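Local coordinates for protein putative isochorismatase (PDB 3UAO) that catalyses the hydrolysis of maleamate to maleate and ammonia, a step in the bacterial degradation of nicotinate (vitamin B3), at residues A[50-55]-A[69-74]; A[88-93]-A[128-133]; A[93-96]-A[102-105]; A[115-120]-A[136-141]. All blocks are in the same frame, centred on the assembly; numbering follows the deposited sequence.

Overall arrangement
The four contacts illustrate how a parallel Rossmann-like sheet is tied to the loops and helix around it. Contact 1, first along the chain, packs the turn after strand 45-50 on helix 67-84. Contact 2 follows on the adjacent strand 87-93, its centre about 12 Å from that of contact 1, and contact 3 continues from the same strand, sharing I93. The segments of contact 4 alternate with those of contact 2 and involve strand 135-139, outermost within this chain and a neighbour of 87-93. The centres of contacts 3 and 4 lie about 9 Å apart. A salt bridge from D51 to K139 links contact 1 to contact 4. Contacts 2, 3 and 4 also touch a second subunit.

Contact 1 of 4, residues A[50-55]-A[69-74]; sequences VDFVNG and AAIETT
The carbonyl oxygen of A70 is gripped twice by T74: OG1 of T74 lies 2.8 Å from A70 O, and T74 N lies 3.1 Å from the same oxygen, the two donors arriving from opposite faces of the carbonyl plane. Both residues also touch F52, so this doubly used turn of helix 67-84 forms part of the seat for a phenylalanine ring. The setting is a beta-alpha-beta crossover, in which strand 45-50 leads through this helix to strand 87-93, its parallel neighbour. F52, centre of an inverse gamma turn just past the first strand, sends its side chain toward the helix. I71 supplies the main contact: its CG1 sits over the middle of one ring face, 3.4 Å from the F52 centroid and only 10° off the normal, a CH-pi arrangement. With CG1 anti to the carbonyl carbon (chi1 -79°), this branch, rather than CG2, lies over the ring. A70 CB adds an oblique apolar touch at F52 CZ. Around the site, L128 and A167 also pack against F52, while its neighbour D51 is held by S91 and K139, consistent with the Asp-Lys pair of the catalytic triad in this family. At the ring edge, in its plane, T74 OG1 approaches F52 CE2 to 3.4 Å, the same hydroxyl being already committed to A70 O.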
loop_
_atom_site.group_PDB
_atom_site.type_symbol
_atom_site.label_atom_id
_atom_site.label_comp_id
_atom_site.label_asym_id
_atom_site.label_seq_id
_atom_site.Cartn_x
_atom_site.Cartn_y
_atom_site.Cartn_z
ATOM N N VAL A 50 5.077 14.492 12.893
ATOM C CA VAL A 50 6.026 13.834 11.987
ATOM C C VAL A 50 7.474 14.307 12.136
ATOM O O VAL A 50 7.772 15.461 11.960
ATOM C CB VAL A 50 5.503 13.722 10.472
ATOM C CG1 VAL A 50 4.077 14.186 10.333
ATOM C CG2 VAL A 50 6.396 14.358 9.504
ATOM N N ASP A 51 8.338 13.386 12.539
ATOM C CA ASP A 51 9.787 13.569 12.546
ATOM C C ASP A 51 10.348 14.721 13.361
ATOM O O ASP A 51 11.407 15.261 13.037
ATOM C CB ASP A 51 10.314 13.680 11.107
ATOM C CG ASP A 51 10.056 12.459 10.312
ATOM O OD1 ASP A 51 9.720 11.415 10.907
ATOM O OD2 ASP A 51 10.168 12.556 9.077
ATOM N N PHE A 52 9.688 15.093 14.434
ATOM C CA PHE A 52 10.289 16.061 15.344
ATOM C C PHE A 52 11.373 15.379 16.174
ATOM O O PHE A 52 11.179 15.120 17.361
ATOM C CB PHE A 52 9.232 16.720 16.232
ATOM C CG PHE A 52 8.623 17.946 15.630
ATOM C CD1 PHE A 52 9.273 18.637 14.621
ATOM C CD2 PHE A 52 7.415 18.441 16.116
ATOM C CE1 PHE A 52 8.721 19.788 14.119
ATOM C CE2 PHE A 52 6.877 19.586 15.625
ATOM C CZ PHE A 52 7.517 20.267 14.637
ATOM N N VAL A 53 12.511 15.109 15.519
ATOM C CA VAL A 53 13.599 14.319 16.096
ATOM C C VAL A 53 14.823 15.211 16.237
ATOM O O VAL A 53 14.934 16.210 15.533
ATOM C CB VAL A 53 13.898 13.040 15.257
ATOM C CG1 VAL A 53 12.652 12.177 15.158
ATOM C CG2 VAL A 53 14.408 13.374 13.878
ATOM N N ASN A 54 15.725 14.878 17.163
ATOM C CA ASN A 54 16.852 15.775 17.524
ATOM C C ASN A 54 17.619 16.334 16.291
ATOM O O ASN A 54 18.075 17.474 16.299
ATOM C CB ASN A 54 17.851 15.064 18.470
ATOM C CG ASN A 54 17.264 14.728 19.849
ATOM O OD1 ASN A 54 17.377 13.593 20.344
ATOM N ND2 ASN A 54 16.641 15.707 20.469
ATOM N N GLY A 55 17.767 15.530 15.248
ATOM C CA GLY A 55 18.511 15.937 14.077
ATOM C C GLY A 55 17.813 16.994 13.238
ATOM O O GLY A 55 18.468 17.769 12.544
ATOM N N ALA A 69 10.639 26.582 16.898
ATOM C CA ALA A 69 9.373 27.224 17.259
ATOM C C ALA A 69 8.192 26.296 17.071
ATOM O O ALA A 69 7.314 26.201 17.934
ATOM C CB ALA A 69 9.165 28.463 16.412
ATOM N N ALA A 70 8.157 25.618 15.932
ATOM C CA ALA A 70 7.115 24.594 15.690
ATOM C C ALA A 70 7.084 23.479 16.738
ATOM O O ALA A 70 6.015 23.038 17.118
ATOM C CB ALA A 70 7.247 24.009 14.295
ATOM N N ILE A 71 8.244 23.014 17.191
ATOM C CA ILE A 71 8.298 21.914 18.142
ATOM C C ILE A 71 7.609 22.301 19.440
ATOM O O ILE A 71 6.711 21.619 19.907
ATOM C CB ILE A 71 9.755 21.458 18.390
ATOM C CG1 ILE A 71 10.220 20.582 17.225
ATOM C CG2 ILE A 71 9.927 20.692 19.710
ATOM C CD1 ILE A 71 11.709 20.382 17.204
ATOM N N GLU A 72 8.013 23.424 19.996
ATOM C CA GLU A 72 7.404 23.931 21.219
ATOM C C GLU A 72 5.921 24.212 21.163
ATOM O O GLU A 72 5.217 23.940 22.149
ATOM C CB GLU A 72 8.074 25.234 21.633
ATOM C CG GLU A 72 9.386 25.002 22.235
ATOM C CD GLU A 72 9.284 24.137 23.450
ATOM O OE1 GLU A 72 8.365 24.394 24.305
ATOM O OE2 GLU A 72 10.135 23.210 23.507
ATOM N N THR A 73 5.458 24.828 20.067
ATOM C CA THR A 73 4.039 25.111 19.939
ATOM C C THR A 73 3.277 23.773 19.981
ATOM O O THR A 73 2.259 23.653 20.669
ATOM C CB THR A 73 3.719 25.924 18.674
ATOM O OG1 THR A 73 4.478 27.142 18.672
ATOM C CG2 THR A 73 2.248 26.259 18.621
ATOM N N THR A 74 3.822 22.750 19.324
ATOM C CA THR A 74 3.202 21.418 19.303
ATOM C C THR A 74 2.982 20.816 20.698
ATOM O O THR A 74 2.046 20.049 20.895
ATOM C CB THR A 74 4.038 20.406 18.440
ATOM O OG1 THR A 74 4.157 20.887 17.089
ATOM C CG2 THR A 74 3.410 19.013 18.466
#

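Contact 2 of 4, residues A[88-93]-A[128-133]; sequences VAHSRI and LAPQAG
One face of the H90 ring is covered by a carbon of P130: CG of the proline stands over the centre of the imidazole, 4.0 Å from the H90 centroid and 5° off its normal, a CH-pi contact between a strand and the irregular segment that precedes strand 135-139. The side chain of H90 leaves the strand with CG anti to the carbonyl carbon (chi1 -50°) and is twisted about the next bond (chi2 -106°), which presents a face, rather than an edge, to P130. Further round the proline, CA and CB also approach the ring, CA coming within 3.9 Å of H90 NE2. That nitrogen has its polar partner in E134 OE1, which also receives the backbone N of Q131; one carboxylate oxygen thus holds the imidazole and the segment packed on it, fixing the ring's rotation. L128 contributes its carbonyl oxygen, 3.6 Å from H90 CE1 in an oblique approach. At the far end, phi is positive at G133, where a CB would press on the preceding carbonyl oxygen, and the G133 N bonds D98 of a second subunit. Strand 87-93 runs between strands 45-50 and 135-139, with H90 paired to the latter through Y135 and V137, while V88 rests on L78 and A81 of helix 67-84 and the 128-133 segment covers the same face of the sheet.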
loop_
_atom_site.group_PDB
_atom_site.type_symbol
_atom_site.label_atom_id
_atom_site.label_comp_id
_atom_site.label_asym_id
_atom_site.label_seq_id
_atom_site.Cartn_x
_atom_site.Cartn_y
_atom_site.Cartn_z
ATOM N N VAL A 88 -2.768 9.091 19.335
ATOM C CA VAL A 88 -1.557 9.876 19.052
ATOM C C VAL A 88 -0.437 8.999 18.464
ATOM O O VAL A 88 -0.163 7.918 18.985
ATOM C CB VAL A 88 -1.054 10.630 20.293
ATOM C CG1 VAL A 88 0.192 11.495 19.947
ATOM C CG2 VAL A 88 -2.147 11.502 20.832
ATOM N N ALA A 89 0.159 9.484 17.360
ATOM C CA ALA A 89 1.182 8.760 16.605
ATOM C C ALA A 89 2.357 9.679 16.338
ATOM O O ALA A 89 2.183 10.833 16.015
ATOM C CB ALA A 89 0.623 8.235 15.296
ATOM N N HIS A 90 3.552 9.155 16.523
ATOM C CA HIS A 90 4.781 9.873 16.268
ATOM C C HIS A 90 5.544 9.109 15.180
ATOM O O HIS A 90 5.496 7.887 15.122
ATOM C CB HIS A 90 5.637 9.909 17.543
ATOM C CG HIS A 90 4.897 10.356 18.768
ATOM N ND1 HIS A 90 5.078 11.600 19.332
ATOM C CD2 HIS A 90 3.972 9.727 19.532
ATOM C CE1 HIS A 90 4.302 11.711 20.402
ATOM N NE2 HIS A 90 3.622 10.587 20.545
ATOM N N SER A 91 6.244 9.834 14.327
ATOM C CA SER A 91 7.003 9.230 13.267
ATOM C C SER A 91 8.478 9.554 13.515
ATOM O O SER A 91 8.837 10.564 14.125
ATOM C CB SER A 91 6.521 9.763 11.894
ATOM O OG SER A 91 7.333 10.815 11.408
ATOM N N ARG A 92 9.329 8.674 13.025
ATOM C CA ARG A 92 10.783 8.840 13.108
ATOM C C ARG A 92 11.324 8.245 11.834
ATOM O O ARG A 92 10.791 7.231 11.397
ATOM C CB ARG A 92 11.370 8.021 14.271
ATOM C CG ARG A 92 10.935 8.438 15.665
ATOM C CD ARG A 92 11.441 7.473 16.708
ATOM N NE ARG A 92 12.892 7.329 16.581
ATOM C CZ ARG A 92 13.607 6.259 16.922
ATOM N NH1 ARG A 92 13.046 5.184 17.452
ATOM N NH2 ARG A 92 14.899 6.275 16.708
ATOM N N ILE A 93 12.330 8.876 11.213
ATOM C CA ILE A 93 13.064 8.245 10.123
ATOM C C ILE A 93 14.086 7.346 10.770
ATOM O O ILE A 93 14.809 7.765 11.700
ATOM C CB ILE A 93 13.692 9.259 9.164
ATOM C CG1 ILE A 93 12.588 10.007 8.408
ATOM C CG2 ILE A 93 14.568 8.582 8.081
ATOM C CD1 ILE A 93 13.079 11.175 7.516
ATOM N N LEU A 128 8.736 16.336 23.293
ATOM C CA LEU A 128 7.520 15.650 22.801
ATOM C C LEU A 128 7.536 14.144 23.039
ATOM O O LEU A 128 6.895 13.380 22.300
ATOM C CB LEU A 128 7.334 15.960 21.306
ATOM C CG LEU A 128 7.210 17.445 20.979
ATOM C CD1 LEU A 128 7.466 17.698 19.495
ATOM C CD2 LEU A 128 5.853 17.923 21.364
ATOM N N ALA A 129 8.261 13.711 24.074
ATOM C CA ALA A 129 8.498 12.278 24.280
ATOM C C ALA A 129 7.152 11.586 24.301
ATOM O O ALA A 129 6.225 12.088 24.924
ATOM C CB ALA A 129 9.245 12.019 25.585
ATOM N N PRO A 130 7.033 10.445 23.597
ATOM C CA PRO A 130 5.867 9.561 23.619
ATOM C C PRO A 130 5.461 8.995 24.989
ATOM O O PRO A 130 6.280 8.847 25.877
ATOM C CB PRO A 130 6.321 8.394 22.730
ATOM C CG PRO A 130 7.257 9.002 21.788
ATOM C CD PRO A 130 8.016 10.003 22.589
ATOM N N GLN A 131 4.189 8.650 25.114
ATOM C CA GLN A 131 3.655 8.020 26.293
ATOM C C GLN A 131 2.982 6.706 25.908
ATOM O O GLN A 131 2.811 6.440 24.716
ATOM C CB GLN A 131 2.637 8.940 26.931
ATOM C CG GLN A 131 3.271 10.103 27.655
ATOM C CD GLN A 131 2.259 10.922 28.423
ATOM O OE1 GLN A 131 1.042 10.713 28.283
ATOM N NE2 GLN A 131 2.744 11.865 29.230
ATOM N N ALA A 132 2.586 5.933 26.930
ATOM C CA ALA A 132 1.858 4.666 26.790
ATOM C C ALA A 132 0.669 4.777 25.830
ATOM O O ALA A 132 -0.218 5.619 26.046
ATOM C CB ALA A 132 1.356 4.163 28.195
ATOM N N GLY A 133 0.685 3.970 24.761
ATOM C CA GLY A 133 -0.442 3.846 23.820
ATOM C C GLY A 133 -0.315 4.703 22.568
ATOM O O GLY A 133 -1.137 4.616 21.662
#

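Contact 3 of 4, residues A[93-96]-A[102-105]; sequences IVYA and GNIF
Y95 donates its phenolic hydroxyl to the side-chain carbonyl of N103, with OH 2.9 Å from OD1. The hydroxyl meets the C=O at 113°, tilted from its plane; the amide lies across the end of the tyrosine, ring and amide planes standing 83° apart. N103 CG is met at the ring edge. Beside this bond, Y95 CE1 packs 4.1 Å from G102 CA, and the hydroxyl oxygen lies 3.7 Å from F105 CD2. The F105 ring in turn receives I93 CD1 at its edge, 4.2 Å from CE2.

Farther out, N103 is the residue that leads into helix 105-108, and its side chain caps a backbone N there, while S106 OG bonds N103 N. Its ND2 is given to S140 O, and G102 O is bonded by Q156 of a second subunit. F105 packs on M181 of a third subunit. With OD1 accepting from both the tyrosine and the helix start, and ND2 donating to a carbonyl, the amide can satisfy its partners in one orientation alone, so a single amide ties two parts of the loop between strand 87-93 and helix 105-108 to each other, to the helix start and to S140.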
loop_
_atom_site.group_PDB
_atom_site.type_symbol
_atom_site.label_atom_id
_atom_site.label_comp_id
_atom_site.label_asym_id
_atom_site.label_seq_id
_atom_site.Cartn_x
_atom_site.Cartn_y
_atom_site.Cartn_z
ATOM N N ILE A 93 12.330 8.876 11.213
ATOM C CA ILE A 93 13.064 8.245 10.123
ATOM C C ILE A 93 14.086 7.346 10.770
ATOM O O ILE A 93 14.809 7.765 11.700
ATOM C CB ILE A 93 13.692 9.259 9.164
ATOM C CG1 ILE A 93 12.588 10.007 8.408
ATOM C CG2 ILE A 93 14.568 8.582 8.081
ATOM C CD1 ILE A 93 13.079 11.175 7.516
ATOM N N VAL A 94 14.069 6.071 10.368
ATOM C CA VAL A 94 15.039 5.072 10.834
ATOM C C VAL A 94 15.485 4.145 9.704
ATOM O O VAL A 94 14.669 3.443 9.095
ATOM C CB VAL A 94 14.462 4.201 11.938
ATOM C CG1 VAL A 94 15.425 3.006 12.240
ATOM C CG2 VAL A 94 14.162 5.009 13.198
ATOM N N TYR A 95 16.781 4.122 9.435
ATOM C CA TYR A 95 17.386 3.088 8.578
ATOM C C TYR A 95 18.105 2.046 9.427
ATOM O O TYR A 95 18.409 2.300 10.597
ATOM C CB TYR A 95 18.392 3.712 7.629
ATOM C CG TYR A 95 17.778 4.564 6.524
ATOM C CD1 TYR A 95 17.594 4.051 5.240
ATOM C CD2 TYR A 95 17.436 5.870 6.746
ATOM C CE1 TYR A 95 17.052 4.815 4.226
ATOM C CE2 TYR A 95 16.871 6.657 5.723
ATOM C CZ TYR A 95 16.688 6.114 4.474
ATOM O OH TYR A 95 16.147 6.855 3.459
ATOM N N ALA A 96 18.400 0.898 8.798
ATOM C CA ALA A 96 19.206 -0.159 9.397
ATOM C C ALA A 96 20.664 0.285 9.573
ATOM O O ALA A 96 21.216 0.945 8.712
ATOM C CB ALA A 96 19.141 -1.469 8.554
ATOM N N GLY A 102 19.034 1.108 2.675
ATOM C CA GLY A 102 19.452 2.342 1.980
ATOM C C GLY A 102 18.675 2.413 0.663
ATOM O O GLY A 102 18.538 1.398 -0.021
ATOM N N ASN A 103 18.128 3.578 0.318
ATOM C CA ASN A 103 17.106 3.621 -0.728
ATOM C C ASN A 103 17.282 4.807 -1.679
ATOM O O ASN A 103 18.385 5.317 -1.803
ATOM C CB ASN A 103 15.705 3.497 -0.101
ATOM C CG ASN A 103 15.346 4.672 0.768
ATOM O OD1 ASN A 103 16.098 5.665 0.833
ATOM N ND2 ASN A 103 14.187 4.575 1.455
ATOM N N ILE A 104 16.234 5.207 -2.402
ATOM C CA ILE A 104 16.365 6.292 -3.367
ATOM C C ILE A 104 16.414 7.609 -2.595
ATOM O O ILE A 104 17.321 8.417 -2.790
ATOM C CB ILE A 104 15.236 6.244 -4.379
ATOM C CG1 ILE A 104 15.149 4.847 -4.983
ATOM C CG2 ILE A 104 15.436 7.244 -5.508
ATOM C CD1 ILE A 104 16.476 4.370 -5.560
ATOM N N PHE A 105 15.483 7.806 -1.665
ATOM C CA PHE A 105 15.494 8.970 -0.779
ATOM C C PHE A 105 16.865 9.282 -0.183
ATOM O O PHE A 105 17.242 10.478 -0.091
ATOM C CB PHE A 105 14.536 8.694 0.370
ATOM C CG PHE A 105 14.241 9.879 1.257
ATOM C CD1 PHE A 105 14.208 11.177 0.765
ATOM C CD2 PHE A 105 13.919 9.669 2.574
ATOM C CE1 PHE A 105 13.886 12.262 1.599
ATOM C CE2 PHE A 105 13.620 10.748 3.415
ATOM C CZ PHE A 105 13.613 12.044 2.924
#

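Contact 4 of 4, residues A[115-120]-A[136-141]; sequences LKEHAP and VVRKST
E117 and R138 form a side-on salt bridge in which each carboxylate oxygen takes one nitrogen: NE of R138 lies 2.9 Å from E117 OE1, with a 164° angle at the hydrogen, and NH2 lies 3.2 Å from E117 OE2 in a nearly straight bond. Both oxygens sit close to the guanidinium plane, but the carboxylate is turned 46° against it, so that OE1 is met on its syn side and OE2 from above its own plane. E117 reaches across because CG is anti to the backbone N (chi1 177°) and the chain then bends at chi2, whereas R138 stretches out from strand 135-139, extended from CG to NE. The bridge thereby fastens the loop between helix 105-108 and strand 135-139 to that strand.

Within the segments, A119 N bonds K116 O, and the K139 side chain reaches T141 O with its NZ, in the carbonyl plane, at 2.7 Å.

E117 OE2 has a second cationic partner in NH1 of R92 from the adjacent strand. One carboxylate therefore gathers two arginines, and its negative charge would probably offset the closeness of their guanidinium groups at this surface of the subunit.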
loop_
_atom_site.group_PDB
_atom_site.type_symbol
_atom_site.label_atom_id
_atom_site.label_comp_id
_atom_site.label_asym_id
_atom_site.label_seq_id
_atom_site.Cartn_x
_atom_site.Cartn_y
_atom_site.Cartn_z
ATOM N N LEU A 115 20.448 8.401 10.178
ATOM C CA LEU A 115 19.345 8.277 11.141
ATOM C C LEU A 115 19.069 6.824 11.557
ATOM O O LEU A 115 18.158 6.185 11.060
ATOM C CB LEU A 115 18.077 8.933 10.594
ATOM C CG LEU A 115 18.230 10.457 10.457
ATOM C CD1 LEU A 115 16.958 11.156 9.918
ATOM C CD2 LEU A 115 18.702 11.110 11.809
ATOM N N LYS A 116 19.856 6.325 12.503
ATOM C CA LYS A 116 19.815 4.938 12.900
ATOM C C LYS A 116 19.013 4.829 14.197
ATOM O O LYS A 116 18.684 5.830 14.827
ATOM C CB LYS A 116 21.223 4.401 13.050
ATOM C CG LYS A 116 22.159 4.753 11.889
ATOM C CD LYS A 116 21.668 4.224 10.566
ATOM C CE LYS A 116 22.828 3.937 9.590
ATOM N NZ LYS A 116 22.304 3.444 8.287
ATOM N N GLU A 117 18.648 3.621 14.567
ATOM C CA GLU A 117 17.690 3.435 15.635
ATOM C C GLU A 117 18.174 4.081 16.953
ATOM O O GLU A 117 17.389 4.729 17.666
ATOM C CB GLU A 117 17.368 1.947 15.777
ATOM C CG GLU A 117 16.413 1.570 16.909
ATOM C CD GLU A 117 15.091 2.290 16.865
ATOM O OE1 GLU A 117 14.459 2.329 15.789
ATOM O OE2 GLU A 117 14.684 2.814 17.925
ATOM N N HIS A 118 19.470 3.960 17.236
ATOM C CA HIS A 118 20.057 4.425 18.495
ATOM C C HIS A 118 20.909 5.686 18.337
ATOM O O HIS A 118 21.486 6.175 19.297
ATOM C CB HIS A 118 20.851 3.267 19.106
ATOM C CG HIS A 118 20.039 2.018 19.269
ATOM N ND1 HIS A 118 19.109 1.862 20.274
ATOM C CD2 HIS A 118 19.991 0.881 18.535
ATOM C CE1 HIS A 118 18.533 0.678 20.161
ATOM N NE2 HIS A 118 19.053 0.060 19.114
ATOM N N ALA A 119 20.973 6.222 17.127
ATOM C CA ALA A 119 21.609 7.525 16.906
ATOM C C ALA A 119 20.733 8.605 17.543
ATOM O O ALA A 119 19.540 8.677 17.249
ATOM C CB ALA A 119 21.834 7.819 15.397
ATOM N N PRO A 120 21.315 9.426 18.447
ATOM C CA PRO A 120 20.452 10.394 19.122
ATOM C C PRO A 120 19.758 11.329 18.115
ATOM O O PRO A 120 18.636 11.751 18.357
ATOM C CB PRO A 120 21.413 11.158 20.060
ATOM C CG PRO A 120 22.815 10.909 19.497
ATOM C CD PRO A 120 22.724 9.523 18.889
ATOM N N VAL A 136 4.646 4.819 17.648
ATOM C CA VAL A 136 5.872 5.355 17.055
ATOM C C VAL A 136 6.053 4.614 15.764
ATOM O O VAL A 136 6.317 3.427 15.745
ATOM C CB VAL A 136 7.110 5.154 17.971
ATOM C CG1 VAL A 136 8.356 5.794 17.381
ATOM C CG2 VAL A 136 6.816 5.691 19.400
ATOM N N VAL A 137 5.880 5.313 14.662
ATOM C CA VAL A 137 6.015 4.685 13.396
ATOM C C VAL A 137 7.380 5.076 12.842
ATOM O O VAL A 137 7.783 6.239 12.893
ATOM C CB VAL A 137 4.808 4.973 12.463
ATOM C CG1 VAL A 137 4.426 6.342 12.502
ATOM C CG2 VAL A 137 5.127 4.590 11.042
ATOM N N ARG A 138 8.102 4.051 12.366
ATOM C CA ARG A 138 9.431 4.184 11.811
ATOM C C ARG A 138 9.322 4.071 10.333
ATOM O O ARG A 138 8.565 3.249 9.822
ATOM C CB ARG A 138 10.332 3.082 12.314
ATOM C CG ARG A 138 10.849 3.294 13.756
ATOM C CD ARG A 138 11.099 1.937 14.405
ATOM N NE ARG A 138 11.617 2.064 15.758
ATOM C CZ ARG A 138 10.920 1.877 16.886
ATOM N NH1 ARG A 138 9.634 1.525 16.860
ATOM N NH2 ARG A 138 11.547 2.016 18.064
ATOM N N LYS A 139 10.092 4.901 9.626
ATOM C CA LYS A 139 9.963 4.985 8.210
ATOM C C LYS A 139 11.327 5.255 7.627
ATOM O O LYS A 139 12.214 5.748 8.316
ATOM C CB LYS A 139 8.960 6.093 7.856
ATOM C CG LYS A 139 9.414 7.558 8.151
ATOM C CD LYS A 139 8.195 8.449 8.293
ATOM C CE LYS A 139 8.507 9.958 8.350
ATOM N NZ LYS A 139 9.497 10.392 7.298
ATOM N N SER A 140 11.500 4.873 6.368
ATOM C CA SER A 140 12.680 5.177 5.614
ATOM C C SER A 140 12.317 6.031 4.393
ATOM O O SER A 140 13.126 6.195 3.509
ATOM C CB SER A 140 13.305 3.864 5.151
ATOM O OG SER A 140 12.316 3.014 4.568
ATOM N N THR A 141 11.088 6.559 4.353
ATOM C CA THR A 141 10.616 7.456 3.270
ATOM C C THR A 141 10.009 8.723 3.884
ATOM O O THR A 141 9.875 8.800 5.122
ATOM C CB THR A 141 9.568 6.733 2.465
ATOM O OG1 THR A 141 8.539 6.272 3.351
ATOM C CG2 THR A 141 10.197 5.531 1.809
#